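Local coordinates for carboxylic ester hydrolase (Aspergillus niger, PDB 7K4O), which hydrolyses ester bonds in tannins as a serine esterase of the tannase family, probably releasing gallic acid, at residues Gln221-Asn226 with Thr366-Leu371; Val227-Leu232 with Ala334-Asn339. All blocks are in the same frame, centred on the assembly; numbering follows the deposited sequence.

Contact 1 (Gln221-Asn226 with Thr366-Leu371). With GDE (3,4,5-trihydroxybenzoic acid), chain J.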
loop_
_atom_site.group_PDB
_atom_site.type_symbol
_atom_site.label_atom_id
_atom_site.label_comp_id
_atom_site.label_asym_id
_atom_site.label_seq_id
_atom_site.Cartn_x
_atom_site.Cartn_y
_atom_site.Cartn_z
ATOM N N GLN A 221 -4.248 -12.189 -8.710
ATOM C CA GLN A 221 -5.224 -12.718 -7.720
ATOM C C GLN A 221 -6.498 -11.890 -7.723
ATOM O O GLN A 221 -7.541 -12.432 -7.255
ATOM C CB GLN A 221 -4.624 -12.927 -6.336
ATOM C CG GLN A 221 -4.223 -11.663 -5.612
ATOM C CD GLN A 221 -5.371 -10.951 -4.926
ATOM O OE1 GLN A 221 -6.227 -11.616 -4.311
ATOM N NE2 GLN A 221 -5.426 -9.615 -5.081
ATOM N N HIS A 222 -6.502 -10.688 -8.272
ATOM C CA HIS A 222 -7.719 -9.867 -8.399
ATOM C C HIS A 222 -8.753 -10.581 -9.312
ATOM O O HIS A 222 -9.919 -10.203 -9.236
ATOM C CB HIS A 222 -7.421 -8.487 -8.931
ATOM C CG HIS A 222 -7.034 -7.492 -7.879
ATOM N ND1 HIS A 222 -7.940 -7.094 -6.900
ATOM C CD2 HIS A 222 -5.875 -6.792 -7.673
ATOM C CE1 HIS A 222 -7.367 -6.141 -6.163
ATOM N NE2 HIS A 222 -6.078 -5.947 -6.607
ATOM N N LEU A 223 -8.310 -11.544 -10.121
ATOM C CA LEU A 223 -9.218 -12.305 -11.038
ATOM C C LEU A 223 -9.673 -13.565 -10.327
ATOM O O LEU A 223 -10.529 -14.234 -10.889
ATOM C CB LEU A 223 -8.494 -12.644 -12.348
ATOM C CG LEU A 223 -8.156 -11.478 -13.252
ATOM C CD1 LEU A 223 -7.431 -11.951 -14.533
ATOM C CD2 LEU A 223 -9.361 -10.668 -13.636
ATOM N N TYR A 224 -9.110 -13.926 -9.164
ATOM C CA TYR A 224 -9.405 -15.237 -8.535
ATOM C C TYR A 224 -10.918 -15.378 -8.224
ATOM O O TYR A 224 -11.558 -16.383 -8.634
ATOM C CB TYR A 224 -8.588 -15.464 -7.282
ATOM C CG TYR A 224 -8.868 -16.765 -6.599
ATOM C CD1 TYR A 224 -8.915 -17.956 -7.309
ATOM C CD2 TYR A 224 -9.166 -16.801 -5.252
ATOM C CE1 TYR A 224 -9.234 -19.145 -6.674
ATOM C CE2 TYR A 224 -9.461 -17.985 -4.610
ATOM C CZ TYR A 224 -9.551 -19.161 -5.330
ATOM O OH TYR A 224 -9.831 -20.349 -4.669
ATOM N N SER A 225 -11.516 -14.432 -7.519
ATOM C CA SER A 225 -12.969 -14.469 -7.202
ATOM C C SER A 225 -13.806 -14.660 -8.488
ATOM O O SER A 225 -14.734 -15.487 -8.477
ATOM C CB SER A 225 -13.386 -13.240 -6.486
ATOM O OG SER A 225 -12.827 -13.223 -5.186
ATOM N N ASN A 226 -13.523 -13.909 -9.534
ATOM C CA ASN A 226 -14.193 -14.047 -10.851
ATOM C C ASN A 226 -14.091 -15.504 -11.325
ATOM O O ASN A 226 -15.127 -16.078 -11.798
ATOM C CB ASN A 226 -13.569 -13.166 -11.919
ATOM C CG ASN A 226 -13.829 -11.684 -11.837
ATOM O OD1 ASN A 226 -13.011 -10.903 -12.334
ATOM N ND2 ASN A 226 -14.946 -11.272 -11.260
ATOM N N THR A 366 -6.203 -1.754 -21.468
ATOM C CA THR A 366 -6.297 -1.528 -20.005
ATOM C C THR A 366 -7.504 -2.275 -19.443
ATOM O O THR A 366 -7.716 -2.240 -18.244
ATOM C CB THR A 366 -6.309 -0.032 -19.681
ATOM O OG1 THR A 366 -7.363 0.559 -20.442
ATOM C CG2 THR A 366 -4.983 0.636 -19.993
ATOM N N THR A 367 -8.220 -3.003 -20.284
ATOM C CA THR A 367 -9.430 -3.760 -19.890
ATOM C C THR A 367 -9.381 -5.122 -20.561
ATOM O O THR A 367 -8.987 -5.173 -21.731
ATOM C CB THR A 367 -10.709 -2.994 -20.277
ATOM O OG1 THR A 367 -10.685 -1.755 -19.575
ATOM C CG2 THR A 367 -11.987 -3.744 -19.965
ATOM N N LEU A 368 -9.786 -6.130 -19.841
ATOM C CA LEU A 368 -9.974 -7.489 -20.373
ATOM C C LEU A 368 -11.474 -7.662 -20.665
ATOM O O LEU A 368 -12.326 -7.398 -19.757
ATOM C CB LEU A 368 -9.462 -8.419 -19.282
ATOM C CG LEU A 368 -8.896 -9.745 -19.726
ATOM C CD1 LEU A 368 -7.780 -9.569 -20.750
ATOM C CD2 LEU A 368 -8.458 -10.513 -18.511
ATOM N N ASP A 369 -11.815 -8.083 -21.879
ATOM C CA ASP A 369 -13.232 -8.130 -22.363
ATOM C C ASP A 369 -13.894 -9.460 -22.000
ATOM O O ASP A 369 -15.134 -9.537 -21.989
ATOM C CB ASP A 369 -13.350 -7.956 -23.883
ATOM C CG ASP A 369 -13.028 -6.553 -24.384
ATOM O OD1 ASP A 369 -13.033 -5.601 -23.557
ATOM O OD2 ASP A 369 -12.762 -6.415 -25.600
ATOM N N SER A 370 -13.108 -10.490 -21.734
ATOM C CA SER A 370 -13.617 -11.851 -21.489
ATOM C C SER A 370 -12.686 -12.597 -20.540
ATOM O O SER A 370 -11.459 -12.340 -20.542
ATOM C CB SER A 370 -13.767 -12.557 -22.831
ATOM O OG SER A 370 -13.898 -13.937 -22.653
ATOM N N LEU A 371 -13.238 -13.552 -19.808
ATOM C CA LEU A 371 -12.434 -14.594 -19.123
ATOM C C LEU A 371 -12.688 -15.969 -19.749
ATOM O O LEU A 371 -12.449 -16.981 -19.064
ATOM C CB LEU A 371 -12.792 -14.588 -17.630
ATOM C CG LEU A 371 -12.321 -13.354 -16.854
ATOM C CD1 LEU A 371 -12.701 -13.498 -15.389
ATOM C CD2 LEU A 371 -10.818 -13.120 -17.006
HETATM O OAA GDE J . -2.805 1.645 -5.063
HETATM O OAB GDE J . -4.852 1.143 -4.389
HETATM O OAC GDE J . -1.582 -2.394 -8.004
HETATM O OAD GDE J . -5.095 -3.909 -5.142
HETATM O OAE GDE J . -3.291 -4.414 -7.050
HETATM C CAF GDE J . -2.663 -0.785 -6.485
HETATM C CAG GDE J . -4.458 -1.556 -5.021
HETATM C CAH GDE J . -3.775 0.834 -4.963
HETATM C CAI GDE J . -2.538 -2.080 -7.011
HETATM C CAJ GDE J . -4.359 -2.856 -5.580
HETATM C CAK GDE J . -3.656 -0.555 -5.547
HETATM C CAL GDE J . -3.402 -3.100 -6.528
#
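Asn226 meets Leu371 chiefly through its CB rather than its amide: CB lies 3.6 Å from Leu371 CD1, and the two side chains cross at about a right angle. CG of Asn226 lies beside the backbone N and anti to the carbonyl carbon (chi1 -73°), and the amide beyond it is bonded elsewhere, OD1 to the backbone N of Asp350 and ND2 to the carbonyl of Asp348. Both polar atoms of this buried side chain therefore have partners, and the leucine methyl sits against CB.

Three residues earlier, Leu223 adds a purely apolar contact. Its CD1 lies 4.4 Å from Leu368 CD2 and equally far, 4.4 Å, from Leu371 CD2, so one methyl faces both leucines of the 366-371 loop at loose van der Waals range. No hydrogen bond joins the two segments.

The other end of 221-226 belongs to the gallic acid pocket, probably the active site. His222 NE2 is hydrogen-bonded at 2.7 Å to OAD of the bound gallic acid, a ring hydroxyl lying in the imidazole plane at its edge, and it donates a second, longer bond to the neighbouring hydroxyl OAE, 3.2 Å from NE2. Asp333 OD1 is hydrogen-bonded to the other ring nitrogen, ND1; held at both nitrogens, the ring probably has little freedom to turn. Gln221 NE2 stands 3.8 Å above the plane, over the centre of the His222 ring.

In the chain, both segments fall between strands 205-209 and 410-416 of the central sheet, an insertion consistent with the lid of tannase-like alpha/beta hydrolases. Leu223 and Leu368 both rest on Ile357 of helix 351-361, and Leu223 also touches Leu379 and Trp382 of helix 376-390.

Contact 2 (Val227-Leu232 with Ala334-Asn339). With NAG (2-acetamido-2-deoxy-beta-D-glucopyranose), chain I.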
loop_
_atom_site.group_PDB
_atom_site.type_symbol
_atom_site.label_atom_id
_atom_site.label_comp_id
_atom_site.label_asym_id
_atom_site.label_seq_id
_atom_site.Cartn_x
_atom_site.Cartn_y
_atom_site.Cartn_z
ATOM N N VAL A 227 -12.915 -16.115 -11.234
ATOM C CA VAL A 227 -12.702 -17.467 -11.796
ATOM C C VAL A 227 -13.374 -18.506 -10.889
ATOM O O VAL A 227 -13.886 -19.524 -11.405
ATOM C CB VAL A 227 -11.217 -17.716 -12.064
ATOM C CG1 VAL A 227 -10.966 -19.154 -12.440
ATOM C CG2 VAL A 227 -10.721 -16.755 -13.153
ATOM N N VAL A 228 -13.440 -18.256 -9.589
ATOM C CA VAL A 228 -14.195 -19.150 -8.664
ATOM C C VAL A 228 -15.668 -19.143 -9.093
ATOM O O VAL A 228 -16.284 -20.229 -9.150
ATOM C CB VAL A 228 -14.078 -18.726 -7.187
ATOM C CG1 VAL A 228 -15.084 -19.481 -6.323
ATOM C CG2 VAL A 228 -12.663 -18.947 -6.659
ATOM N N GLU A 229 -16.227 -17.974 -9.314
ATOM C CA GLU A 229 -17.655 -17.834 -9.691
ATOM C C GLU A 229 -17.876 -18.591 -11.013
ATOM O O GLU A 229 -18.894 -19.313 -11.139
ATOM C CB GLU A 229 -18.045 -16.377 -9.827
ATOM C CG GLU A 229 -18.056 -15.653 -8.500
ATOM C CD GLU A 229 -18.188 -14.147 -8.570
ATOM O OE1 GLU A 229 -18.135 -13.558 -9.670
ATOM O OE2 GLU A 229 -18.399 -13.567 -7.498
ATOM N N LYS A 230 -16.994 -18.414 -11.980
ATOM C CA LYS A 230 -17.120 -19.109 -13.294
ATOM C C LYS A 230 -17.003 -20.613 -13.087
ATOM O O LYS A 230 -17.809 -21.369 -13.667
ATOM C CB LYS A 230 -15.988 -18.747 -14.254
ATOM C CG LYS A 230 -16.145 -17.475 -15.059
ATOM C CD LYS A 230 -14.849 -17.172 -15.806
ATOM C CE LYS A 230 -14.307 -18.334 -16.619
ATOM N NZ LYS A 230 -15.101 -18.500 -17.849
ATOM N N THR A 231 -16.010 -21.050 -12.338
ATOM C CA THR A 231 -15.712 -22.476 -12.155
ATOM C C THR A 231 -16.884 -23.191 -11.444
ATOM O O THR A 231 -17.223 -24.315 -11.855
ATOM C CB THR A 231 -14.421 -22.657 -11.373
ATOM O OG1 THR A 231 -13.355 -22.051 -12.108
ATOM C CG2 THR A 231 -14.098 -24.114 -11.164
ATOM N N LEU A 232 -17.459 -22.600 -10.399
ATOM C CA LEU A 232 -18.588 -23.191 -9.641
ATOM C C LEU A 232 -19.927 -22.798 -10.279
ATOM O O LEU A 232 -20.955 -23.261 -9.794
ATOM C CB LEU A 232 -18.503 -22.734 -8.186
ATOM C CG LEU A 232 -17.291 -23.255 -7.421
ATOM C CD1 LEU A 232 -17.206 -22.606 -6.038
ATOM C CD2 LEU A 232 -17.285 -24.784 -7.330
ATOM N N ALA A 334 -15.174 -10.224 -5.865
ATOM C CA ALA A 334 -16.299 -11.133 -6.228
ATOM C C ALA A 334 -17.496 -10.368 -6.789
ATOM O O ALA A 334 -18.484 -11.053 -7.231
ATOM C CB ALA A 334 -16.720 -11.966 -5.033
ATOM N N GLU A 335 -17.493 -9.045 -6.753
ATOM C CA GLU A 335 -18.654 -8.215 -7.154
ATOM C C GLU A 335 -19.209 -8.721 -8.492
ATOM O O GLU A 335 -18.450 -8.936 -9.456
ATOM C CB GLU A 335 -18.303 -6.736 -7.294
ATOM C CG GLU A 335 -19.543 -5.850 -7.425
ATOM C CD GLU A 335 -20.244 -5.521 -6.101
ATOM O OE1 GLU A 335 -19.787 -5.990 -5.008
ATOM O OE2 GLU A 335 -21.238 -4.784 -6.152
ATOM N N THR A 336 -20.517 -8.997 -8.510
ATOM C CA THR A 336 -21.239 -9.412 -9.742
ATOM C C THR A 336 -22.024 -8.223 -10.280
ATOM O O THR A 336 -22.107 -7.202 -9.623
ATOM C CB THR A 336 -22.143 -10.611 -9.407
ATOM O OG1 THR A 336 -22.972 -10.269 -8.285
ATOM C CG2 THR A 336 -21.309 -11.820 -9.089
ATOM N N GLN A 337 -22.600 -8.364 -11.464
ATOM C CA GLN A 337 -23.435 -7.295 -12.037
ATOM C C GLN A 337 -24.787 -7.874 -12.466
ATOM O O GLN A 337 -24.875 -9.051 -12.912
ATOM C CB GLN A 337 -22.765 -6.592 -13.208
ATOM C CG GLN A 337 -22.429 -7.495 -14.375
ATOM C CD GLN A 337 -21.688 -6.739 -15.457
ATOM O OE1 GLN A 337 -22.127 -5.690 -15.924
ATOM N NE2 GLN A 337 -20.531 -7.247 -15.845
ATOM N N TYR A 338 -25.797 -7.035 -12.332
ATOM C CA TYR A 338 -27.201 -7.407 -12.616
ATOM C C TYR A 338 -27.487 -7.191 -14.101
ATOM O O TYR A 338 -27.231 -6.088 -14.607
ATOM C CB TYR A 338 -28.162 -6.585 -11.765
ATOM C CG TYR A 338 -29.567 -7.111 -11.850
ATOM C CD1 TYR A 338 -29.885 -8.348 -11.308
ATOM C CD2 TYR A 338 -30.567 -6.387 -12.478
ATOM C CE1 TYR A 338 -31.176 -8.848 -11.387
ATOM C CE2 TYR A 338 -31.866 -6.863 -12.549
ATOM C CZ TYR A 338 -32.169 -8.094 -11.994
ATOM O OH TYR A 338 -33.441 -8.584 -12.061
ATOM N N ASN A 339 -28.019 -8.213 -14.762
ATOM C CA ASN A 339 -28.494 -8.153 -16.169
ATOM C C ASN A 339 -30.025 -8.000 -16.141
ATOM O O ASN A 339 -30.696 -8.886 -15.597
ATOM C CB ASN A 339 -28.041 -9.385 -16.951
ATOM C CG ASN A 339 -28.333 -9.240 -18.426
ATOM O OD1 ASN A 339 -29.321 -8.626 -18.813
ATOM N ND2 ASN A 339 -27.479 -9.761 -19.281
HETATM C C1 NAG I . -27.935 -9.481 -20.621
HETATM C C2 NAG I . -26.816 -8.818 -21.380
HETATM C C3 NAG I . -27.230 -8.486 -22.795
HETATM C C4 NAG I . -27.564 -9.786 -23.476
HETATM C C5 NAG I . -28.640 -10.486 -22.665
HETATM C C6 NAG I . -28.875 -11.853 -23.271
HETATM C C7 NAG I . -25.096 -7.449 -20.474
HETATM C C8 NAG I . -24.664 -6.084 -20.050
HETATM N N2 NAG I . -26.371 -7.585 -20.780
HETATM O O3 NAG I . -26.145 -7.863 -23.485
HETATM O O4 NAG I . -27.999 -9.512 -24.809
HETATM O O5 NAG I . -28.232 -10.671 -21.309
HETATM O O6 NAG I . -29.619 -12.648 -22.359
HETATM O O7 NAG I . -24.332 -8.389 -20.577
HETATM O O HOH W 1 -18.078 -11.101 -10.878
#
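Ala334 opens the approach to a small beta-hairpin, strands 337-339 and 344-346, and its carbonyl faces Glu229 on helix 224-232. Glu229 OE2 lies 2.5 Å from Ala334 O, two oxygens so close that the buried carboxyl probably holds a proton; the same OE2 is 3.4 Å from Ala334 CB. The glutamate reaches this far because its chain runs extended beyond CG (chi2 169°). At Glu335 CB points away from the helix, but the backbone stays linked to it through a water, 2.6 Å from Glu335 O and 2.7 Å from Glu229 OE1. Thr336 then sets its methyl against the carboxyl group: CG2 is 3.7 Å from Glu229 OE1, while OG1 is hydrogen-bonded to the carbonyl of Pro236. From here the chain leaves the helix. Gln337 pairs through its backbone with Gly346 across the hairpin, and the ring of Tyr338 meets that of Trp345 with the planes inclined at about 55°. Asn339 closes the segment as the glycosylated residue, its OD1 hydrogen-bonded to Thr341 OG1 and its ND2 joined covalently to C1 of N-acetylglucosamine at 1.4 Å.

How the contacts relate
Both contacts are buried where their segments touch and draw on helix 224-232, contact 1 at its start with Asn226 and contact 2 farther along with Glu229, with centres about 10 Å apart. Contact 1, the nearer to the centre of the molecule, is leucine packing, partly against Asn226 CB, without a hydrogen bond between its segments, and it begins beside the ligand. Contact 2, farther out, turns on one carboxyl group, a carbonyl and a water, and its strand runs on to a sugar. They meet directly: Lys230 NZ makes a weak hydrogen bond to Leu371 O, and Ser225 CB packs 3.6 Å from Ala334 N. Asp333, the partner of His222, immediately precedes Ala334, so the loop approaching the hairpin also serves the pocket.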